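Local coordinates for phosphate-binding protein PstS (Borrelia burgdorferi, PDB 4N13), which binds inorganic phosphate with micromolar affinity as the solute-binding component of the PstSACB ABC transporter that imports it, at residues 168-180 with 186-200. Sequence-based numbering, arbitrary orientation.
Sequences KSNGEVIEKTSLT and YIGLGYAKNSIEKGL. With SO4 (sulfate ion), chain C; SO4 (sulfate ion), chain B.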
loop_
_atom_site.group_PDB
_atom_site.type_symbol
_atom_site.label_atom_id
_atom_site.label_comp_id
_atom_site.label_asym_id
_atom_site.label_seq_id
_atom_site.Cartn_x
_atom_site.Cartn_y
_atom_site.Cartn_z
ATOM N N LYS A 168 3.982 11.256 -13.221
ATOM C CA LYS A 168 4.973 11.163 -12.151
ATOM C C LYS A 168 4.476 11.529 -10.753
ATOM O O LYS A 168 5.264 11.733 -9.838
ATOM C CB LYS A 168 6.191 12.019 -12.505
ATOM C CG LYS A 168 6.959 11.463 -13.708
ATOM C CD LYS A 168 8.287 12.140 -13.946
ATOM C CE LYS A 168 8.200 13.168 -15.050
ATOM N NZ LYS A 168 9.546 13.517 -15.603
ATOM N N SER A 169 3.164 11.590 -10.588
ATOM C CA SER A 169 2.588 11.884 -9.289
ATOM C C SER A 169 1.118 11.482 -9.229
ATOM O O SER A 169 0.454 11.342 -10.269
ATOM C CB SER A 169 2.669 13.382 -8.977
ATOM O OG SER A 169 1.893 14.111 -9.920
ATOM N N ASN A 170 0.601 11.340 -8.015
ATOM C CA ASN A 170 -0.822 11.110 -7.812
ATOM C C ASN A 170 -1.667 12.236 -8.381
ATOM O O ASN A 170 -2.666 11.981 -9.047
ATOM C CB ASN A 170 -1.137 10.934 -6.322
ATOM C CG ASN A 170 -0.667 9.594 -5.798
ATOM O OD1 ASN A 170 -1.265 8.564 -6.095
ATOM N ND2 ASN A 170 0.418 9.594 -5.042
ATOM N N GLY A 171 -1.283 13.481 -8.111
ATOM C CA GLY A 171 -2.049 14.611 -8.605
ATOM C C GLY A 171 -2.120 14.640 -10.120
ATOM O O GLY A 171 -3.159 14.966 -10.713
ATOM N N GLU A 172 -1.028 14.267 -10.771
ATOM C CA GLU A 172 -1.046 14.206 -12.225
ATOM C C GLU A 172 -1.881 13.050 -12.779
ATOM O O GLU A 172 -2.432 13.180 -13.871
ATOM C CB GLU A 172 0.364 14.178 -12.825
ATOM C CG GLU A 172 0.403 14.265 -14.345
ATOM C CD GLU A 172 -0.453 15.359 -14.951
ATOM O OE1 GLU A 172 -0.705 16.404 -14.313
ATOM O OE2 GLU A 172 -0.871 15.149 -16.109
ATOM N N VAL A 173 -1.989 11.926 -12.073
ATOM C CA VAL A 173 -2.942 10.906 -12.520
ATOM C C VAL A 173 -4.349 11.499 -12.578
ATOM O O VAL A 173 -5.084 11.282 -13.536
ATOM C CB VAL A 173 -2.942 9.632 -11.634
ATOM C CG1 VAL A 173 -4.002 8.650 -12.152
ATOM C CG2 VAL A 173 -1.601 8.963 -11.606
ATOM N N ILE A 174 -4.736 12.239 -11.548
ATOM C CA ILE A 174 -6.048 12.858 -11.509
ATOM C C ILE A 174 -6.219 13.831 -12.675
ATOM O O ILE A 174 -7.226 13.787 -13.380
ATOM C CB ILE A 174 -6.266 13.546 -10.142
ATOM C CG1 ILE A 174 -6.398 12.498 -9.044
ATOM C CG2 ILE A 174 -7.488 14.423 -10.168
ATOM C CD1 ILE A 174 -6.303 13.081 -7.632
ATOM N N GLU A 175 -5.254 14.722 -12.861
ATOM C CA GLU A 175 -5.379 15.693 -13.936
ATOM C C GLU A 175 -5.438 15.028 -15.304
ATOM O O GLU A 175 -6.270 15.360 -16.147
ATOM C CB GLU A 175 -4.245 16.713 -13.903
ATOM C CG GLU A 175 -4.484 17.852 -14.891
ATOM C CD GLU A 175 -3.504 18.992 -14.732
ATOM O OE1 GLU A 175 -3.716 19.816 -13.823
ATOM O OE2 GLU A 175 -2.526 19.058 -15.503
ATOM N N LYS A 176 -4.575 14.053 -15.524
ATOM C CA LYS A 176 -4.527 13.366 -16.800
ATOM C C LYS A 176 -5.839 12.606 -17.062
ATOM O O LYS A 176 -6.349 12.602 -18.171
ATOM C CB LYS A 176 -3.319 12.413 -16.855
ATOM C CG LYS A 176 -3.103 11.752 -18.212
ATOM C CD LYS A 176 -2.657 12.708 -19.307
ATOM C CE LYS A 176 -1.257 13.242 -19.094
ATOM N NZ LYS A 176 -0.871 14.187 -20.179
ATOM N N THR A 177 -6.385 11.960 -16.036
ATOM C CA THR A 177 -7.626 11.213 -16.181
ATOM C C THR A 177 -8.753 12.191 -16.559
ATOM O O THR A 177 -9.588 11.895 -17.426
ATOM C CB THR A 177 -7.960 10.460 -14.881
ATOM O OG1 THR A 177 -6.930 9.507 -14.612
ATOM C CG2 THR A 177 -9.265 9.716 -15.007
ATOM N N SER A 178 -8.749 13.367 -15.947
ATOM C CA SER A 178 -9.766 14.377 -16.220
ATOM C C SER A 178 -9.706 14.890 -17.653
ATOM O O SER A 178 -10.715 15.320 -18.189
ATOM C CB SER A 178 -9.658 15.524 -15.214
ATOM O OG SER A 178 -8.629 16.452 -15.511
ATOM N N LEU A 179 -8.531 14.806 -18.281
ATOM C CA LEU A 179 -8.322 15.324 -19.627
ATOM C C LEU A 179 -8.316 14.262 -20.701
ATOM O O LEU A 179 -8.369 14.609 -21.872
ATOM C CB LEU A 179 -6.988 16.076 -19.692
ATOM C CG LEU A 179 -6.940 17.431 -18.984
ATOM C CD1 LEU A 179 -5.532 17.985 -19.007
ATOM C CD2 LEU A 179 -7.939 18.406 -19.629
ATOM N N THR A 180 -8.265 12.978 -20.334
ATOM C CA THR A 180 -8.058 11.914 -21.307
ATOM C C THR A 180 -9.317 11.062 -21.400
ATOM O O THR A 180 -9.756 10.499 -20.401
ATOM C CB THR A 180 -6.868 11.035 -20.883
ATOM O OG1 THR A 180 -5.692 11.839 -20.709
ATOM C CG2 THR A 180 -6.578 10.002 -21.902
ATOM N N TYR A 186 -4.395 4.900 -11.408
ATOM C CA TYR A 186 -4.419 4.541 -9.996
ATOM C C TYR A 186 -3.717 5.567 -9.146
ATOM O O TYR A 186 -2.727 6.163 -9.553
ATOM C CB TYR A 186 -3.817 3.164 -9.732
ATOM C CG TYR A 186 -2.426 2.909 -10.280
ATOM C CD1 TYR A 186 -1.295 3.257 -9.547
ATOM C CD2 TYR A 186 -2.241 2.312 -11.511
ATOM C CE1 TYR A 186 -0.037 3.018 -10.031
ATOM C CE2 TYR A 186 -0.967 2.072 -12.000
ATOM C CZ TYR A 186 0.136 2.432 -11.247
ATOM O OH TYR A 186 1.423 2.181 -11.670
ATOM N N ILE A 187 -4.276 5.787 -7.962
ATOM C CA ILE A 187 -3.793 6.775 -7.003
ATOM C C ILE A 187 -3.878 6.231 -5.585
ATOM O O ILE A 187 -4.635 5.310 -5.315
ATOM C CB ILE A 187 -4.588 8.119 -7.096
ATOM C CG1 ILE A 187 -6.069 7.888 -6.795
ATOM C CG2 ILE A 187 -4.371 8.788 -8.438
ATOM C CD1 ILE A 187 -6.939 9.146 -6.871
ATOM N N GLY A 188 -3.120 6.833 -4.686
ATOM C CA GLY A 188 -3.259 6.505 -3.285
ATOM C C GLY A 188 -4.623 6.869 -2.757
ATOM O O GLY A 188 -5.233 7.855 -3.177
ATOM N N LEU A 189 -5.083 6.103 -1.775
ATOM C CA LEU A 189 -6.372 6.327 -1.150
ATOM C C LEU A 189 -6.540 7.765 -0.641
ATOM O O LEU A 189 -7.654 8.304 -0.637
ATOM C CB LEU A 189 -6.539 5.346 0.015
ATOM C CG LEU A 189 -7.796 5.484 0.862
ATOM C CD1 LEU A 189 -9.054 5.222 0.024
ATOM C CD2 LEU A 189 -7.689 4.518 2.044
ATOM N N GLY A 190 -5.462 8.369 -0.154
ATOM C CA GLY A 190 -5.515 9.722 0.382
ATOM C C GLY A 190 -5.940 10.766 -0.632
ATOM O O GLY A 190 -6.261 11.887 -0.252
ATOM N N TYR A 191 -5.891 10.423 -1.917
ATOM C CA TYR A 191 -6.264 11.325 -2.995
ATOM C C TYR A 191 -7.686 11.107 -3.482
ATOM O O TYR A 191 -8.097 11.736 -4.451
ATOM C CB TYR A 191 -5.287 11.160 -4.150
ATOM C CG TYR A 191 -3.965 11.783 -3.859
ATOM C CD1 TYR A 191 -3.737 13.126 -4.194
ATOM C CD2 TYR A 191 -2.942 11.064 -3.244
ATOM C CE1 TYR A 191 -2.537 13.738 -3.929
ATOM C CE2 TYR A 191 -1.712 11.683 -2.958
ATOM C CZ TYR A 191 -1.538 13.020 -3.300
ATOM O OH TYR A 191 -0.352 13.646 -3.048
ATOM N N ALA A 192 -8.458 10.263 -2.792
ATOM C CA ALA A 192 -9.839 9.998 -3.188
ATOM C C ALA A 192 -10.658 11.283 -3.218
ATOM O O ALA A 192 -11.395 11.532 -4.180
ATOM C CB ALA A 192 -10.474 8.955 -2.246
ATOM N N LYS A 193 -10.569 12.087 -2.160
ATOM C CA LYS A 193 -11.355 13.312 -2.115
ATOM C C LYS A 193 -11.048 14.217 -3.320
ATOM O O LYS A 193 -11.947 14.791 -3.948
ATOM C CB LYS A 193 -11.116 14.068 -0.795
ATOM C CG LYS A 193 -11.858 15.391 -0.683
ATOM C CD LYS A 193 -11.594 16.041 0.668
ATOM C CE LYS A 193 -12.315 17.376 0.838
ATOM N NZ LYS A 193 -12.150 17.882 2.232
ATOM N N ASN A 194 -9.760 14.349 -3.623
ATOM C CA ASN A 194 -9.298 15.154 -4.748
ATOM C C ASN A 194 -9.851 14.651 -6.075
ATOM O O ASN A 194 -10.163 15.435 -6.967
ATOM C CB ASN A 194 -7.770 15.134 -4.815
ATOM C CG ASN A 194 -7.122 15.452 -3.500
ATOM O OD1 ASN A 194 -7.133 14.648 -2.569
ATOM N ND2 ASN A 194 -6.532 16.626 -3.417
ATOM N N SER A 195 -9.966 13.340 -6.224
ATOM C CA SER A 195 -10.477 12.771 -7.466
ATOM C C SER A 195 -11.974 13.020 -7.628
ATOM O O SER A 195 -12.459 13.294 -8.723
ATOM C CB SER A 195 -10.116 11.281 -7.595
ATOM O OG SER A 195 -10.860 10.436 -6.734
ATOM N N ILE A 196 -12.686 12.951 -6.510
ATOM C CA ILE A 196 -14.107 13.239 -6.468
ATOM C C ILE A 196 -14.366 14.727 -6.785
ATOM O O ILE A 196 -15.207 15.057 -7.619
ATOM C CB ILE A 196 -14.671 12.828 -5.082
ATOM C CG1 ILE A 196 -14.756 11.299 -4.982
ATOM C CG2 ILE A 196 -16.010 13.470 -4.807
ATOM C CD1 ILE A 196 -15.725 10.659 -5.971
ATOM N N GLU A 197 -13.627 15.621 -6.137
ATOM C CA GLU A 197 -13.767 17.057 -6.372
ATOM C C GLU A 197 -13.497 17.408 -7.832
ATOM O O GLU A 197 -13.986 18.430 -8.325
ATOM C CB GLU A 197 -12.822 17.849 -5.452
ATOM C CG GLU A 197 -13.236 17.841 -3.983
ATOM C CD GLU A 197 -12.125 18.273 -3.023
ATOM O OE1 GLU A 197 -10.933 18.254 -3.400
ATOM O OE2 GLU A 197 -12.446 18.591 -1.860
ATOM N N LYS A 198 -12.718 16.563 -8.514
ATOM C CA LYS A 198 -12.407 16.730 -9.937
ATOM C C LYS A 198 -13.466 16.078 -10.851
ATOM O O LYS A 198 -13.410 16.195 -12.074
ATOM C CB LYS A 198 -11.027 16.125 -10.212
ATOM C CG LYS A 198 -10.387 16.499 -11.517
ATOM C CD LYS A 198 -9.934 17.962 -11.502
ATOM C CE LYS A 198 -8.871 18.227 -12.544
ATOM N NZ LYS A 198 -8.515 19.679 -12.613
ATOM N N GLY A 199 -14.441 15.394 -10.260
ATOM C CA GLY A 199 -15.522 14.802 -11.020
ATOM C C GLY A 199 -15.205 13.448 -11.631
ATOM O O GLY A 199 -15.887 13.013 -12.557
ATOM N N LEU A 200 -14.224 12.744 -11.073
ATOM C CA LEU A 200 -13.857 11.436 -11.595
ATOM C C LEU A 200 -14.624 10.355 -10.867
ATOM O O LEU A 200 -15.388 10.654 -9.967
ATOM C CB LEU A 200 -12.347 11.219 -11.499
ATOM C CG LEU A 200 -11.556 12.349 -12.160
ATOM C CD1 LEU A 200 -10.053 12.087 -11.977
ATOM C CD2 LEU A 200 -11.913 12.540 -13.639
HETATM S S SO4 C . 4.020 14.919 -13.312
HETATM O O1 SO4 C . 3.735 13.868 -14.318
HETATM O O2 SO4 C . 3.181 16.068 -13.551
HETATM O O3 SO4 C . 3.734 14.458 -11.953
HETATM O O4 SO4 C . 5.438 15.334 -13.440
HETATM S S SO4 B . 4.391 7.674 -5.037
HETATM O O1 SO4 B . 2.993 7.732 -5.457
HETATM O O2 SO4 B . 4.442 8.289 -3.722
HETATM O O3 SO4 B . 4.766 6.278 -4.956
HETATM O O4 SO4 B . 5.156 8.409 -6.020
HETATM O O HOH W 1 -0.316 7.026 -8.252
HETATM O O HOH W 2 1.714 11.966 -3.218
#
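Asn170 lays its amide almost flat on the ring of Tyr191, the two planes 17° apart, while its CB sits over the centre of that ring, 3.5 Å from the centroid, in a CH-pi contact. With CG anti to its own carbonyl carbon (chi1 -73°), the amide lies over the Tyr191 ring and brings OD1 to the end of strand 183-188. There OD1 accepts from Gly188 N at 2.9 Å, the one direct hydrogen bond between the segments; the N-H points well at the oxygen but arrives from above the carbonyl plane. One water donates a hydrogen bond to each of Asn170 OD1 and Tyr186 O, and a second links Asn170 ND2 to Tyr191 OH.

Further along, the contact turns apolar. Val173 CB meets Ile187 CG2 at 3.6 Å. Ile174 makes three meetings: CG1 packs on Ile187 CD1, CD1 lies 4.1 Å from Tyr191 CB, and CG2 rests on Lys198 CG and Leu200 CD1. Leu200, whose N bonds back to Ser195 O in the Schellman motif around Gly199, closes the far end against Thr177 and Ser178.

Helix 170-179 is thus packed on both the strand and the helix that follows it in this lobe of the periplasmic binding-protein fold. Asn170 ND2 also makes a weak bond to a sulfate that Arg133 and Ser139 hold; Ser139 is a predicted phosphate ligand, so this polar end probably borders the anion site.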